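Local coordinates for protein GMP reductase (Trypanosoma brucei brucei, PDB 6JIG) that probably reduces GMP to IMP and ammonia with NADPH, and is regulated allosterically through its CBS domains, with changes of oligomeric state, at residues V33-R38 with S453-S458; C129-N134 with N193-G198; D254-D259 with K273-D278. The protein carries 1 engineered substitution. All coordinates share one frame; numbering follows the deposited sequence.

Interaction 1 of 3, residues V33-R38 with S453-S458; sequences VNTTTR and SGMSYS
M455 reaches from the last turn of helix 440-457 to V33, and this pair accounts for most of the surface the contact buries. The valine branch CG1 sits against the bent methionine chain: it meets CB of M455 at 3.8 Å, SD of M455 at 3.7 Å and, more tightly than usual for two carbons, CE of M455 at 3.5 Å. The bend about the CG-SD bond (chi3 66°) brings CE back onto CG1 of V33, which CB and SD already touch. An unbranched, flexible thioether suits this place, since its chain can fold to the shape of a rigid beta-branched neighbour. The same CE also rests on the backbone, with O of N34 3.5 Å from CE of M455.

T35 adds a smaller touch, its CG2 lying 4.1 Å from SD of M455 as the two side chains cross at about a right angle. Threonine can serve two surroundings at once: CG2 faces the sulfur, while OG1 is hydrogen-bonded to the backbone O of S46. CB of N34 points away from the helix, and OD1 accepts from N of T36, which makes an Asx turn just before strand 37-40, and also from OG1 of T36. M466 of helix 463-469 packs on M455 as well, and S453 is hydrogen-bonded to E428 of a second subunit. The arrangement is that of a late helix, 440-457, held by apolar side chains to the segment leading into the 37-45 beta hairpin, which lies at the N-terminal end of the IMPDH/GMPR TIM barrel.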
ATOM      1  N   VAL A  33      35.323  17.233  25.825  1.00 53.97           N
ATOM      2  CA  VAL A  33      35.523  16.098  24.929  1.00 49.51           C
ATOM      3  C   VAL A  33      36.220  16.602  23.664  1.00 50.82           C
ATOM      4  O   VAL A  33      35.632  17.346  22.879  1.00 53.77           O
ATOM      5  CB  VAL A  33      34.188  15.416  24.600  1.00 49.07           C
ATOM      6  CG1 VAL A  33      34.405  14.163  23.804  1.00 44.67           C
ATOM      7  CG2 VAL A  33      33.405  15.103  25.886  1.00 53.64           C
ATOM      8  N   ASN A  34      37.466  16.185  23.458  1.00 41.85           N
ATOM      9  CA  ASN A  34      38.296  16.638  22.348  1.00 41.08           C
ATOM     10  C   ASN A  34      38.226  15.616  21.218  1.00 38.42           C
ATOM     11  O   ASN A  34      38.471  14.432  21.456  1.00 38.30           O
ATOM     12  CB  ASN A  34      39.742  16.786  22.821  1.00 41.60           C
ATOM     13  CG  ASN A  34      40.648  17.338  21.769  1.00 42.30           C
ATOM     14  OD1 ASN A  34      41.052  16.633  20.848  1.00 44.41           O
ATOM     15  ND2 ASN A  34      41.016  18.604  21.917  1.00 48.07           N
ATOM     16  N   THR A  35      37.916  16.066  19.999  1.00 36.00           N
ATOM     17  CA  THR A  35      37.773  15.141  18.875  1.00 37.25           C
ATOM     18  C   THR A  35      38.931  15.192  17.894  1.00 35.22           C
ATOM     19  O   THR A  35      38.812  14.634  16.800  1.00 33.14           O
ATOM     20  CB  THR A  35      36.470  15.392  18.109  1.00 36.68           C
ATOM     21  OG1 THR A  35      36.453  16.734  17.603  1.00 39.30           O
ATOM     22  CG2 THR A  35      35.248  15.138  18.999  1.00 37.39           C
ATOM     23  N   THR A  36      40.053  15.829  18.243  1.00 34.68           N
ATOM     24  CA  THR A  36      41.151  15.929  17.286  1.00 33.51           C
ATOM     25  C   THR A  36      41.764  14.554  17.001  1.00 35.03           C
ATOM     26  O   THR A  36      41.835  13.686  17.874  1.00 36.13           O
ATOM     27  CB  THR A  36      42.225  16.906  17.784  1.00 43.49           C
ATOM     28  OG1 THR A  36      42.864  16.359  18.937  1.00 50.04           O
ATOM     29  CG2 THR A  36      41.602  18.230  18.154  1.00 31.42           C
ATOM     30  N   THR A  37      42.190  14.349  15.759  1.00 35.65           N
ATOM     31  CA  THR A  37      42.571  13.016  15.311  1.00 34.83           C
ATOM     32  C   THR A  37      43.580  13.156  14.181  1.00 36.22           C
ATOM     33  O   THR A  37      43.954  14.267  13.794  1.00 39.64           O
ATOM     34  CB  THR A  37      41.336  12.211  14.871  1.00 36.61           C
ATOM     35  OG1 THR A  37      41.690  10.829  14.744  1.00 33.80           O
ATOM     36  CG2 THR A  37      40.822  12.708  13.522  1.00 33.26           C
ATOM     37  N   ARG A  38      44.023  12.018  13.650  1.00 34.68           N
ATOM     38  CA  ARG A  38      44.939  11.976  12.519  1.00 37.07           C
ATOM     39  C   ARG A  38      44.238  11.377  11.310  1.00 38.66           C
ATOM     40  O   ARG A  38      43.609  10.311  11.404  1.00 34.32           O
ATOM     41  CB  ARG A  38      46.192  11.168  12.849  1.00 38.76           C
ATOM     42  CG  ARG A  38      46.917  11.662  14.096  1.00 46.47           C
ATOM     43  CD  ARG A  38      48.359  11.190  14.137  1.00 51.64           C
ATOM     44  NE  ARG A  38      49.210  12.071  13.347  1.00 56.43           N
ATOM     45  CZ  ARG A  38      49.923  13.082  13.841  1.00 56.52           C
ATOM     46  NH1 ARG A  38      49.909  13.353  15.144  1.00 59.99           N
ATOM     47  NH2 ARG A  38      50.655  13.825  13.021  1.00 54.00           N
ATOM     48  N   SER A 453      28.747  12.530  22.386  1.00 36.99           N
ATOM     49  CA  SER A 453      27.891  11.802  23.313  1.00 37.31           C
ATOM     50  C   SER A 453      28.377  10.365  23.490  1.00 36.73           C
ATOM     51  O   SER A 453      28.467   9.863  24.614  1.00 34.63           O
ATOM     52  CB  SER A 453      26.443  11.840  22.832  1.00 38.73           C
ATOM     53  OG  SER A 453      25.599  11.183  23.767  1.00 40.37           O
ATOM     54  N   GLY A 454      28.701   9.682  22.387  1.00 36.37           N
ATOM     55  CA  GLY A 454      29.236   8.333  22.510  1.00 32.62           C
ATOM     56  C   GLY A 454      30.546   8.291  23.275  1.00 35.31           C
ATOM     57  O   GLY A 454      30.788   7.376  24.060  1.00 33.12           O
ATOM     58  N   MET A 455      31.413   9.280  23.053  1.00 31.64           N
ATOM     59  CA  MET A 455      32.663   9.316  23.806  1.00 31.67           C
ATOM     60  C   MET A 455      32.392   9.457  25.298  1.00 34.52           C
ATOM     61  O   MET A 455      33.063   8.827  26.124  1.00 34.11           O
ATOM     62  CB  MET A 455      33.550  10.459  23.286  1.00 32.50           C
ATOM     63  CG  MET A 455      34.012  10.231  21.835  1.00 32.83           C
ATOM     64  SD  MET A 455      34.849  11.685  21.134  1.00 37.49           S
ATOM     65  CE  MET A 455      36.302  11.726  22.191  1.00 37.37           C
ATOM     66  N   SER A 456      31.399  10.264  25.655  1.00 33.37           N
ATOM     67  CA  SER A 456      31.025  10.401  27.058  1.00 37.46           C
ATOM     68  C   SER A 456      30.523   9.080  27.635  1.00 39.37           C
ATOM     69  O   SER A 456      30.757   8.782  28.812  1.00 37.41           O
ATOM     70  CB  SER A 456      29.963  11.484  27.203  1.00 42.60           C
ATOM     71  OG  SER A 456      29.600  11.639  28.564  1.00 50.69           O
ATOM     72  N   TYR A 457      29.836   8.268  26.822  1.00 36.26           N
ATOM     73  CA  TYR A 457      29.375   6.980  27.337  1.00 35.97           C
ATOM     74  C   TYR A 457      30.537   6.025  27.568  1.00 35.32           C
ATOM     75  O   TYR A 457      30.451   5.148  28.437  1.00 37.71           O
ATOM     76  CB  TYR A 457      28.347   6.350  26.397  1.00 34.38           C
ATOM     77  CG  TYR A 457      26.944   6.818  26.655  1.00 33.01           C
ATOM     78  CD1 TYR A 457      26.220   6.326  27.736  1.00 35.82           C
ATOM     79  CD2 TYR A 457      26.345   7.770  25.836  1.00 35.18           C
ATOM     80  CE1 TYR A 457      24.940   6.746  27.979  1.00 36.65           C
ATOM     81  CE2 TYR A 457      25.060   8.205  26.077  1.00 35.19           C
ATOM     82  CZ  TYR A 457      24.362   7.684  27.156  1.00 37.22           C
ATOM     83  OH  TYR A 457      23.080   8.093  27.416  1.00 34.91           O
ATOM     84  N   SER A 458      31.621   6.175  26.811  1.00 32.99           N
ATOM     85  CA  SER A 458      32.823   5.378  27.025  1.00 33.78           C
ATOM     86  C   SER A 458      33.743   5.986  28.072  1.00 33.21           C
ATOM     87  O   SER A 458      34.808   5.416  28.339  1.00 36.23           O
ATOM     88  CB  SER A 458      33.603   5.195  25.707  1.00 33.95           C
ATOM     89  OG  SER A 458      33.012   4.169  24.893  1.00 38.62           O
TER

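Interaction 2 of 3, residues C129-N134 with N193-G198; sequences CLLVVN and NVPIVG. With 5GP (guanosine-5'-monophosphate), chain C.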
ATOM      1  N   CYS A 129      37.885  42.394  -3.956  1.00 48.19           N
ATOM      2  CA  CYS A 129      38.577  43.587  -4.385  1.00 47.34           C
ATOM      3  C   CYS A 129      39.516  43.220  -5.521  1.00 45.30           C
ATOM      4  O   CYS A 129      39.873  42.054  -5.713  1.00 47.68           O
ATOM      5  CB  CYS A 129      39.293  44.253  -3.193  1.00 47.01           C
ATOM      6  SG  CYS A 129      40.936  43.645  -2.848  1.00 51.18           S
ATOM      7  N   LEU A 130      39.846  44.219  -6.329  1.00 45.30           N
ATOM      8  CA  LEU A 130      40.868  44.106  -7.354  1.00 44.80           C
ATOM      9  C   LEU A 130      41.893  45.197  -7.105  1.00 47.36           C
ATOM     10  O   LEU A 130      41.529  46.348  -6.844  1.00 47.10           O
ATOM     11  CB  LEU A 130      40.285  44.261  -8.771  1.00 44.84           C
ATOM     12  CG  LEU A 130      39.078  43.417  -9.183  1.00 48.22           C
ATOM     13  CD1 LEU A 130      38.541  43.893 -10.538  1.00 47.80           C
ATOM     14  CD2 LEU A 130      39.442  41.932  -9.238  1.00 44.25           C
ATOM     15  N   LEU A 131      43.173  44.841  -7.163  1.00 46.22           N
ATOM     16  CA  LEU A 131      44.230  45.834  -7.032  1.00 47.00           C
ATOM     17  C   LEU A 131      44.483  46.461  -8.396  1.00 47.25           C
ATOM     18  O   LEU A 131      44.602  45.754  -9.400  1.00 45.72           O
ATOM     19  CB  LEU A 131      45.498  45.202  -6.455  1.00 44.36           C
ATOM     20  CG  LEU A 131      45.105  44.687  -5.063  1.00 50.17           C
ATOM     21  CD1 LEU A 131      45.780  43.375  -4.687  1.00 47.93           C
ATOM     22  CD2 LEU A 131      45.290  45.756  -3.985  1.00 48.24           C
ATOM     23  N   VAL A 132      44.520  47.786  -8.433  1.00 47.99           N
ATOM     24  CA  VAL A 132      44.746  48.515  -9.676  1.00 50.36           C
ATOM     25  C   VAL A 132      46.247  48.673  -9.864  1.00 48.19           C
ATOM     26  O   VAL A 132      46.936  49.203  -8.987  1.00 51.50           O
ATOM     27  CB  VAL A 132      44.041  49.880  -9.656  1.00 49.76           C
ATOM     28  CG1 VAL A 132      44.185  50.568 -11.007  1.00 51.41           C
ATOM     29  CG2 VAL A 132      42.577  49.700  -9.299  1.00 49.14           C
ATOM     30  N   VAL A 133      46.758  48.192 -10.996  1.00 47.06           N
ATOM     31  CA  VAL A 133      48.184  48.210 -11.285  1.00 50.95           C
ATOM     32  C   VAL A 133      48.396  48.793 -12.676  1.00 54.46           C
ATOM     33  O   VAL A 133      47.485  48.835 -13.507  1.00 54.02           O
ATOM     34  CB  VAL A 133      48.829  46.808 -11.187  1.00 50.55           C
ATOM     35  CG1 VAL A 133      48.621  46.200  -9.782  1.00 50.45           C
ATOM     36  CG2 VAL A 133      48.285  45.892 -12.271  1.00 51.51           C
ATOM     37  N   ASN A 134      49.630  49.236 -12.930  1.00 54.21           N
ATOM     38  CA  ASN A 134      49.904  49.946 -14.178  1.00 57.36           C
ATOM     39  C   ASN A 134      49.840  49.014 -15.382  1.00 57.55           C
ATOM     40  O   ASN A 134      49.270  49.375 -16.421  1.00 58.15           O
ATOM     41  CB  ASN A 134      51.254  50.667 -14.088  1.00 57.71           C
ATOM     42  CG  ASN A 134      52.433  49.719 -14.083  1.00 61.56           C
ATOM     43  OD1 ASN A 134      52.320  48.562 -13.671  1.00 60.59           O
ATOM     44  ND2 ASN A 134      53.579  50.207 -14.536  1.00 61.21           N
ATOM     45  N   ASN A 193      42.114  46.018   3.641  1.00 45.40           N
ATOM     46  CA  ASN A 193      43.020  45.401   2.688  1.00 44.52           C
ATOM     47  C   ASN A 193      44.402  45.992   2.893  1.00 48.54           C
ATOM     48  O   ASN A 193      44.559  47.217   2.905  1.00 48.37           O
ATOM     49  CB  ASN A 193      42.564  45.630   1.248  1.00 44.44           C
ATOM     50  CG  ASN A 193      41.335  44.821   0.895  1.00 48.97           C
ATOM     51  OD1 ASN A 193      41.409  43.609   0.754  1.00 44.56           O
ATOM     52  ND2 ASN A 193      40.197  45.495   0.740  1.00 48.13           N
ATOM     53  N   VAL A 194      45.395  45.127   3.056  1.00 46.50           N
ATOM     54  CA  VAL A 194      46.792  45.532   3.128  1.00 45.02           C
ATOM     55  C   VAL A 194      47.559  44.767   2.058  1.00 42.97           C
ATOM     56  O   VAL A 194      47.910  43.598   2.242  1.00 42.97           O
ATOM     57  CB  VAL A 194      47.386  45.285   4.526  1.00 43.98           C
ATOM     58  CG1 VAL A 194      48.873  45.626   4.540  1.00 45.27           C
ATOM     59  CG2 VAL A 194      46.643  46.104   5.575  1.00 46.86           C
ATOM     60  N   PRO A 195      47.810  45.381   0.911  1.00 43.47           N
ATOM     61  CA  PRO A 195      48.720  44.773  -0.059  1.00 44.03           C
ATOM     62  C   PRO A 195      50.150  44.779   0.460  1.00 45.94           C
ATOM     63  O   PRO A 195      50.559  45.655   1.226  1.00 44.41           O
ATOM     64  CB  PRO A 195      48.572  45.665  -1.295  1.00 44.80           C
ATOM     65  CG  PRO A 195      48.081  46.955  -0.764  1.00 46.90           C
ATOM     66  CD  PRO A 195      47.264  46.665   0.441  1.00 47.25           C
ATOM     67  N   ILE A 196      50.900  43.761   0.056  1.00 44.42           N
ATOM     68  CA  ILE A 196      52.330  43.664   0.318  1.00 45.73           C
ATOM     69  C   ILE A 196      53.039  43.925  -1.000  1.00 45.15           C
ATOM     70  O   ILE A 196      52.795  43.224  -1.989  1.00 45.20           O
ATOM     71  CB  ILE A 196      52.717  42.289   0.885  1.00 44.11           C
ATOM     72  CG1 ILE A 196      51.785  41.883   2.029  1.00 43.17           C
ATOM     73  CG2 ILE A 196      54.209  42.265   1.283  1.00 44.02           C
ATOM     74  CD1 ILE A 196      51.777  42.835   3.194  1.00 46.29           C
ATOM     75  N   VAL A 197      53.909  44.935  -1.028  1.00 45.87           N
ATOM     76  CA  VAL A 197      54.609  45.281  -2.254  1.00 48.88           C
ATOM     77  C   VAL A 197      56.108  45.089  -2.063  1.00 51.12           C
ATOM     78  O   VAL A 197      56.614  44.989  -0.942  1.00 51.44           O
ATOM     79  CB  VAL A 197      54.316  46.721  -2.721  1.00 50.08           C
ATOM     80  CG1 VAL A 197      52.858  46.873  -3.098  1.00 50.77           C
ATOM     81  CG2 VAL A 197      54.710  47.706  -1.647  1.00 49.85           C
ATOM     82  N   GLY A 198      56.817  45.056  -3.187  1.00 48.66           N
ATOM     83  CA  GLY A 198      58.256  44.916  -3.190  1.00 57.32           C
ATOM     84  C   GLY A 198      58.966  46.251  -3.056  1.00 60.52           C
ATOM     85  O   GLY A 198      58.366  47.288  -2.763  1.00 56.50           O
TER
HETATM   86  P   5GP C 602      36.067  39.618   0.362  1.00 71.80           P
HETATM   87  O1P 5GP C 602      36.052  40.379   1.668  1.00 64.00           O
HETATM   88  O2P 5GP C 602      37.171  40.024  -0.592  1.00 55.04           O
HETATM   89  O3P 5GP C 602      34.721  39.235  -0.223  1.00 66.18           O
HETATM   90  O5' 5GP C 602      36.666  38.206   0.752  1.00 57.91           O
HETATM   91  C5' 5GP C 602      37.897  37.835   0.178  1.00 49.09           C
HETATM   92  C4' 5GP C 602      38.121  36.359   0.261  1.00 45.59           C
HETATM   93  O4' 5GP C 602      38.517  35.902  -1.067  1.00 41.27           O
HETATM   94  C3' 5GP C 602      39.268  36.007   1.204  1.00 44.94           C
HETATM   95  O3' 5GP C 602      39.023  34.766   1.866  1.00 40.68           O
HETATM   96  C2' 5GP C 602      40.453  35.903   0.248  1.00 41.24           C
HETATM   97  O2' 5GP C 602      41.545  35.139   0.708  1.00 41.83           O
HETATM   98  C1' 5GP C 602      39.793  35.306  -0.995  1.00 42.80           C
HETATM   99  N9  5GP C 602      40.546  35.603  -2.212  1.00 41.02           N
HETATM  100  C8  5GP C 602      41.198  34.683  -2.939  1.00 40.99           C
HETATM  101  N7  5GP C 602      41.841  35.289  -3.953  1.00 41.40           N
HETATM  102  C5  5GP C 602      41.616  36.621  -3.843  1.00 42.18           C
HETATM  103  C6  5GP C 602      42.026  37.712  -4.597  1.00 41.58           C
HETATM  104  O6  5GP C 602      42.756  37.540  -5.595  1.00 43.30           O
HETATM  105  N1  5GP C 602      41.634  38.941  -4.242  1.00 41.70           N
HETATM  106  C2  5GP C 602      40.845  39.138  -3.175  1.00 43.30           C
HETATM  107  N2  5GP C 602      40.482  40.410  -2.864  1.00 43.02           N
HETATM  108  N3  5GP C 602      40.415  38.085  -2.413  1.00 43.20           N
HETATM  109  C4  5GP C 602      40.797  36.820  -2.736  1.00 42.29           C
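C129 and N193 form the polar end of this contact. SG of C129 lies 3.6 Å from OD1 of N193, a van der Waals approach between sulfur and the amide end of the asparagine. The chi1 of 87° places SG between the backbone N and the carbonyl carbon of C129, from where it meets both the asparagine and the bound nucleotide.

The ligand contacts belong to the same cysteine. N2 of guanosine-5'-monophosphate gives a weak, bent hydrogen bond to O of C129 (3.3 Å, 129° at the hydrogen), and SG of C129 is also 3.3 Å from N2. The compact cysteine thus meets the exocyclic amino group with both its backbone O and its sulfur. R103, S210 and D211 are among the other residues that bind this nucleotide.

The two strands belong to different sheets of the tandem CBS domains, a Bateman module, with 129-133 in one sheet and 193-197 in the other. They run in broadly the same direction, and their CA atoms, 8.5 Å apart at C129 and N193, are too distant for backbone pairing.

Apolar packing takes over two residues further along. CD2 of L131 meets CB of P195 at 4.2 Å, a loose touch between a branched tip and a compact ring. Proline has no N-H to give to a neighbouring strand, which is tolerable in 193-197, an outermost strand of its sheet within this chain. L141 and L203, from neighbouring strands, pack on both L131 and P195.

Interaction 3 of 3, residues D254-D259 with K273-D278; sequences DVLVVD and KRLKGD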
ATOM      1  N   ASP A 254      47.046  18.275  -0.266  1.00 35.27           N
ATOM      2  CA  ASP A 254      47.710  18.054   1.007  1.00 37.15           C
ATOM      3  C   ASP A 254      47.931  16.579   1.313  1.00 39.96           C
ATOM      4  O   ASP A 254      48.839  16.247   2.084  1.00 39.07           O
ATOM      5  CB  ASP A 254      46.898  18.709   2.121  1.00 37.36           C
ATOM      6  CG  ASP A 254      46.812  20.208   1.949  1.00 41.59           C
ATOM      7  OD1 ASP A 254      47.874  20.852   2.101  1.00 40.52           O
ATOM      8  OD2 ASP A 254      45.714  20.741   1.632  1.00 36.96           O
ATOM      9  N   VAL A 255      47.108  15.700   0.735  1.00 38.44           N
ATOM     10  CA  VAL A 255      47.294  14.253   0.789  1.00 37.29           C
ATOM     11  C   VAL A 255      46.775  13.684  -0.517  1.00 33.84           C
ATOM     12  O   VAL A 255      45.908  14.270  -1.175  1.00 35.28           O
ATOM     13  CB  VAL A 255      46.558  13.562   1.971  1.00 37.14           C
ATOM     14  CG1 VAL A 255      47.116  13.996   3.299  1.00 41.06           C
ATOM     15  CG2 VAL A 255      45.059  13.845   1.921  1.00 39.30           C
ATOM     16  N   LEU A 256      47.307  12.534  -0.890  1.00 35.50           N
ATOM     17  CA  LEU A 256      46.779  11.774  -2.009  1.00 36.91           C
ATOM     18  C   LEU A 256      46.135  10.501  -1.475  1.00 35.17           C
ATOM     19  O   LEU A 256      46.611   9.913  -0.500  1.00 35.83           O
ATOM     20  CB  LEU A 256      47.879  11.397  -3.002  1.00 33.55           C
ATOM     21  CG  LEU A 256      48.537  12.552  -3.753  1.00 38.40           C
ATOM     22  CD1 LEU A 256      49.699  12.025  -4.565  1.00 37.19           C
ATOM     23  CD2 LEU A 256      47.519  13.249  -4.642  1.00 34.05           C
ATOM     24  N   VAL A 257      45.064  10.065  -2.129  1.00 33.97           N
ATOM     25  CA  VAL A 257      44.367   8.842  -1.734  1.00 33.85           C
ATOM     26  C   VAL A 257      44.360   7.898  -2.928  1.00 31.72           C
ATOM     27  O   VAL A 257      43.644   8.137  -3.908  1.00 37.32           O
ATOM     28  CB  VAL A 257      42.939   9.117  -1.246  1.00 36.43           C
ATOM     29  CG1 VAL A 257      42.262   7.798  -0.822  1.00 35.18           C
ATOM     30  CG2 VAL A 257      42.938  10.153  -0.111  1.00 34.85           C
ATOM     31  N   VAL A 258      45.145   6.828  -2.845  1.00 31.39           N
ATOM     32  CA  VAL A 258      45.087   5.742  -3.819  1.00 36.17           C
ATOM     33  C   VAL A 258      43.837   4.934  -3.517  1.00 37.88           C
ATOM     34  O   VAL A 258      43.720   4.360  -2.433  1.00 38.11           O
ATOM     35  CB  VAL A 258      46.333   4.849  -3.739  1.00 36.40           C
ATOM     36  CG1 VAL A 258      46.200   3.687  -4.709  1.00 40.54           C
ATOM     37  CG2 VAL A 258      47.570   5.650  -4.018  1.00 36.56           C
ATOM     38  N   ASP A 259      42.909   4.869  -4.472  1.00 37.13           N
ATOM     39  CA  ASP A 259      41.580   4.337  -4.174  1.00 41.37           C
ATOM     40  C   ASP A 259      41.148   3.398  -5.286  1.00 39.93           C
ATOM     41  O   ASP A 259      40.827   3.846  -6.392  1.00 39.98           O
ATOM     42  CB  ASP A 259      40.560   5.462  -3.984  1.00 43.98           C
ATOM     43  CG  ASP A 259      39.269   4.970  -3.329  1.00 46.41           C
ATOM     44  OD1 ASP A 259      39.118   3.742  -3.152  1.00 50.55           O
ATOM     45  OD2 ASP A 259      38.399   5.794  -2.999  1.00 46.34           O
ATOM     46  N   LYS A 273      54.078   2.348  -3.750  1.00 44.06           N
ATOM     47  CA  LYS A 273      55.535   2.370  -3.846  1.00 45.39           C
ATOM     48  C   LYS A 273      56.007   3.418  -4.849  1.00 44.14           C
ATOM     49  O   LYS A 273      56.985   4.131  -4.597  1.00 44.66           O
ATOM     50  CB  LYS A 273      56.059   0.988  -4.233  1.00 44.37           C
ATOM     51  CG  LYS A 273      56.016  -0.031  -3.096  1.00 47.45           C
ATOM     52  CD  LYS A 273      56.540  -1.389  -3.561  1.00 50.51           C
ATOM     53  CE  LYS A 273      56.639  -2.378  -2.398  1.00 54.05           C
ATOM     54  NZ  LYS A 273      56.848  -3.792  -2.853  1.00 55.38           N
ATOM     55  N   ARG A 274      55.318   3.527  -5.988  1.00 42.11           N
ATOM     56  CA  ARG A 274      55.688   4.522  -6.991  1.00 46.33           C
ATOM     57  C   ARG A 274      55.526   5.937  -6.454  1.00 48.61           C
ATOM     58  O   ARG A 274      56.376   6.805  -6.699  1.00 44.62           O
ATOM     59  CB  ARG A 274      54.844   4.332  -8.248  1.00 46.94           C
ATOM     60  CG  ARG A 274      55.311   5.132  -9.448  1.00 49.79           C
ATOM     61  CD  ARG A 274      54.971   4.401 -10.753  1.00 56.46           C
ATOM     62  NE  ARG A 274      53.599   3.902 -10.742  1.00 61.79           N
ATOM     63  CZ  ARG A 274      53.249   2.615 -10.716  1.00 59.51           C
ATOM     64  NH1 ARG A 274      54.174   1.658 -10.711  1.00 59.77           N
ATOM     65  NH2 ARG A 274      51.961   2.284 -10.693  1.00 50.73           N
ATOM     66  N   LEU A 275      54.441   6.188  -5.719  1.00 43.33           N
ATOM     67  CA  LEU A 275      54.186   7.522  -5.192  1.00 43.92           C
ATOM     68  C   LEU A 275      55.192   7.896  -4.112  1.00 44.91           C
ATOM     69  O   LEU A 275      55.626   9.052  -4.035  1.00 46.24           O
ATOM     70  CB  LEU A 275      52.756   7.608  -4.650  1.00 41.99           C
ATOM     71  CG  LEU A 275      51.683   7.547  -5.740  1.00 43.79           C
ATOM     72  CD1 LEU A 275      50.319   7.303  -5.113  1.00 42.12           C
ATOM     73  CD2 LEU A 275      51.676   8.833  -6.563  1.00 40.70           C
ATOM     74  N   LYS A 276      55.572   6.943  -3.260  1.00 43.11           N
ATOM     75  CA  LYS A 276      56.585   7.251  -2.258  1.00 45.23           C
ATOM     76  C   LYS A 276      57.966   7.357  -2.886  1.00 50.92           C
ATOM     77  O   LYS A 276      58.843   8.018  -2.320  1.00 52.01           O
ATOM     78  CB  LYS A 276      56.608   6.191  -1.143  1.00 46.12           C
ATOM     79  CG  LYS A 276      55.292   6.000  -0.365  1.00 46.29           C
ATOM     80  CD  LYS A 276      54.923   7.226   0.473  1.00 44.60           C
ATOM     81  CE  LYS A 276      55.510   7.178   1.873  1.00 42.65           C
ATOM     82  NZ  LYS A 276      55.238   8.450   2.584  1.00 42.52           N
ATOM     83  N   GLY A 277      58.172   6.732  -4.047  1.00 48.26           N
ATOM     84  CA  GLY A 277      59.481   6.724  -4.675  1.00 53.61           C
ATOM     85  C   GLY A 277      59.801   7.923  -5.541  1.00 54.59           C
ATOM     86  O   GLY A 277      60.963   8.093  -5.924  1.00 54.35           O
ATOM     87  N   ASP A 278      58.806   8.754  -5.861  1.00 51.66           N
ATOM     88  CA  ASP A 278      59.011   9.911  -6.719  1.00 48.30           C
ATOM     89  C   ASP A 278      58.987  11.180  -5.887  1.00 50.00           C
ATOM     90  O   ASP A 278      57.986  11.431  -5.196  1.00 49.12           O
ATOM     91  CB  ASP A 278      57.933   9.973  -7.795  1.00 48.53           C
ATOM     92  CG  ASP A 278      58.290  10.913  -8.940  1.00 49.51           C
ATOM     93  OD1 ASP A 278      58.656  12.074  -8.679  1.00 49.34           O
ATOM     94  OD2 ASP A 278      58.195  10.491 -10.112  1.00 52.41           O
TER
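L256 and L275 mark the closest approach of the two backbones, their CA atoms 9.1 Å apart, a gap that side chains alone bridge. Strand 255-259 and helix 266-277 are the first two elements of a beta-alpha-beta unit completed by strand 285-291, so this is the layer between strand and helix in the wall of the TIM barrel. Alternation along the strand sorts its side chains: CB of L256 and of V258 points toward the helix, while that of V257, between them, points away.

L275 is the helix residue that answers both. Its two terminal methyls divide the work, CD2 lying 4.3 Å from CD1 of L256 and CD1 pressing on V258. Leucine suits the place because its fork can touch two strand residues from a single position, and the beta-branched valine fits an extended strand while keeping a short, stiff surface for the helix to lean on. M242 and A245 of helix 239-251, with I286 of the next strand, also touch L275, so the leucine is buried among barrel elements on several sides.

Charged residues lie at the margins. D254 is salt-bridged to K92, K276 to D306, and D259, at the end of the strand, to K309; D259 is also predicted to belong to the NAD(+) site. The tightest point is within the apolar layer: with CG1 of V258 anti to the backbone N (chi1 177°), the other branch, CG2, meets CD1 of L275 at 3.4 Å, closer than carbon atoms usually come.

Overall arrangement
Starting from the N terminus, residues 33-38 open the loop that interaction 1 closes only at 453-458, after 414 intervening residues. Both other contacts are nested inside it, and they follow one another without crossing: interaction 2 closes across 58 residues within the CBS module, and interaction 3 then closes across just 13 within the barrel wall. Interaction 1 ties the approach to the hairpin at the barrel's N-terminal end to a late helix, interaction 2 joins two CBS sheets beside a nucleotide, and interaction 3 joins strand to helix. The contacts do not touch one another: the centres of interactions 1 and 3 are about 30 Å apart and their nearest atoms about 9 Å.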